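Local coordinates for methanol--corrinoid protein co-methyltransferase (Methanosarcina barkeri, PDB 2I2X) that transfers the methyl group of methanol to the cob(I)amide carried by its partner subunit MtaC, using zinc, in the methanol pathway of methanogenesis, at residues V101-K106 against A121-T125. Sequence-based numbering, arbitrary orientation.
Sequences VAHAQK and ALRHT
Helix 95-116 packs on the outside of the TIM barrel against strand 119-126, the second half of a beta-alpha-beta crossover from the parallel neighbour strand 80-86, so the two run nearly antiparallel: over residues 101-106 and 121-125 the axes approach to 9.8 Å at 163°. The helix keeps i to i-4 backbone hydrogen bonds, Gln105 N to Val101 O (2.9 Å) and Lys106 N to Ala102 O (3.0 Å); the strand is extended. In register, Ala102 lies opposite His124 (CA to CA 7.5 Å) and Lys106 opposite Leu122 (7.2 Å). Leu122 and His124, two residues apart, both point to the helix, while Arg123 turns inward to a salt bridge with Glu42.

Leu122, chi1 t and chi2 p, packs its methyls by van der Waals contact against helix backbone and Gln105 amide, CD2 3.8 Å from Ala102 O and CD1 3.9 Å from Gln105 NE2. Small Ala102 allows close approach of the imidazole: its CB sits over the His124 face in a CH-pi contact, 4.0 Å from the ring centroid. Val101 CG1 meets the ring edge at His124 NE2 (4.3 Å).

Gln105, chi1 m and chi2 t, brings NE2 to 3.2 Å from His124 CE1 but donates to Thr85 on the neighbouring strand; Lys106 NZ forms a salt bridge with Asp159. With no hydrogen bond between the segments, helix and strand adhere through van der Waals and CH-pi packing, and Gln105 NE2 and Lys106 NZ find their partners in neighbouring barrel elements.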
loop_
_atom_site.group_PDB
_atom_site.type_symbol
_atom_site.label_atom_id
_atom_site.label_comp_id
_atom_site.label_asym_id
_atom_site.label_seq_id
_atom_site.Cartn_x
_atom_site.Cartn_y
_atom_site.Cartn_z
ATOM N N VAL A 101 -6.497 25.280 -2.662
ATOM C CA VAL A 101 -6.134 23.993 -2.096
ATOM C C VAL A 101 -4.989 24.178 -1.085
ATOM O O VAL A 101 -5.036 23.652 0.027
ATOM C CB VAL A 101 -5.765 22.963 -3.178
ATOM C CG1 VAL A 101 -5.211 21.684 -2.540
ATOM C CG2 VAL A 101 -6.971 22.666 -4.076
ATOM N N ALA A 102 -3.990 24.966 -1.462
ATOM C CA ALA A 102 -2.849 25.209 -0.582
ATOM C C ALA A 102 -3.351 25.755 0.731
ATOM O O ALA A 102 -2.897 25.353 1.799
ATOM C CB ALA A 102 -1.857 26.192 -1.219
ATOM N N HIS A 103 -4.313 26.666 0.651
ATOM C CA HIS A 103 -4.781 27.347 1.846
ATOM C C HIS A 103 -5.585 26.401 2.739
ATOM O O HIS A 103 -5.440 26.402 3.958
ATOM C CB HIS A 103 -5.576 28.615 1.489
ATOM C CG HIS A 103 -5.853 29.487 2.670
ATOM N ND1 HIS A 103 -6.982 29.342 3.451
ATOM C CD2 HIS A 103 -5.127 30.488 3.231
ATOM C CE1 HIS A 103 -6.947 30.232 4.430
ATOM N NE2 HIS A 103 -5.828 30.933 4.323
ATOM N N ALA A 104 -6.423 25.590 2.120
ATOM C CA ALA A 104 -7.246 24.682 2.870
ATOM C C ALA A 104 -6.388 23.637 3.573
ATOM O O ALA A 104 -6.675 23.295 4.727
ATOM C CB ALA A 104 -8.264 24.035 1.968
ATOM N N GLN A 105 -5.345 23.140 2.889
ATOM C CA GLN A 105 -4.392 22.163 3.472
ATOM C C GLN A 105 -3.616 22.746 4.657
ATOM O O GLN A 105 -3.586 22.142 5.736
ATOM C CB GLN A 105 -3.420 21.639 2.418
ATOM C CG GLN A 105 -4.058 20.827 1.307
ATOM C CD GLN A 105 -3.037 20.027 0.506
ATOM O OE1 GLN A 105 -2.752 18.865 0.826
ATOM N NE2 GLN A 105 -2.505 20.625 -0.549
ATOM N N LYS A 106 -3.016 23.928 4.472
ATOM C CA LYS A 106 -2.219 24.565 5.539
ATOM C C LYS A 106 -3.027 24.862 6.803
ATOM O O LYS A 106 -2.491 24.770 7.928
ATOM C CB LYS A 106 -1.524 25.853 5.061
ATOM C CG LYS A 106 -0.362 26.285 5.968
ATOM C CD LYS A 106 0.634 25.094 6.073
ATOM C CE LYS A 106 1.972 25.496 6.557
ATOM N NZ LYS A 106 2.747 26.260 5.511
ATOM N N ALA A 121 5.461 20.374 6.753
ATOM C CA ALA A 121 5.663 21.375 5.702
ATOM C C ALA A 121 4.845 20.933 4.518
ATOM O O ALA A 121 4.545 19.754 4.371
ATOM C CB ALA A 121 7.166 21.523 5.324
ATOM N N LEU A 122 4.426 21.885 3.708
ATOM C CA LEU A 122 3.604 21.582 2.572
ATOM C C LEU A 122 4.341 21.865 1.245
ATOM O O LEU A 122 4.852 22.942 1.014
ATOM C CB LEU A 122 2.290 22.360 2.674
ATOM C CG LEU A 122 1.349 22.244 1.471
ATOM C CD1 LEU A 122 0.874 20.811 1.299
ATOM C CD2 LEU A 122 0.189 23.222 1.568
ATOM N N ARG A 123 4.388 20.879 0.376
ATOM C CA ARG A 123 5.015 21.055 -0.898
ATOM C C ARG A 123 3.943 21.018 -1.949
ATOM O O ARG A 123 3.117 20.093 -1.959
ATOM C CB ARG A 123 5.974 19.930 -1.141
ATOM C CG ARG A 123 6.573 19.910 -2.523
ATOM C CD ARG A 123 7.416 18.666 -2.569
ATOM N NE ARG A 123 8.647 18.897 -3.249
ATOM C CZ ARG A 123 9.818 18.411 -2.883
ATOM N NH1 ARG A 123 9.960 17.638 -1.819
ATOM N NH2 ARG A 123 10.866 18.720 -3.621
ATOM N N HIS A 124 3.957 22.034 -2.813
ATOM C CA HIS A 124 3.112 22.082 -3.974
ATOM C C HIS A 124 3.997 21.972 -5.181
ATOM O O HIS A 124 4.993 22.682 -5.295
ATOM C CB HIS A 124 2.334 23.397 -4.027
ATOM C CG HIS A 124 0.908 23.263 -3.600
ATOM N ND1 HIS A 124 0.526 22.551 -2.476
ATOM C CD2 HIS A 124 -0.233 23.722 -4.158
ATOM C CE1 HIS A 124 -0.787 22.600 -2.354
ATOM N NE2 HIS A 124 -1.272 23.287 -3.372
ATOM N N THR A 125 3.620 21.066 -6.073
ATOM C CA THR A 125 4.299 20.829 -7.330
ATOM C C THR A 125 3.364 21.286 -8.461
ATOM O O THR A 125 2.386 20.592 -8.814
ATOM C CB THR A 125 4.621 19.331 -7.471
ATOM O OG1 THR A 125 5.476 18.946 -6.403
ATOM C CG2 THR A 125 5.293 18.998 -8.833
#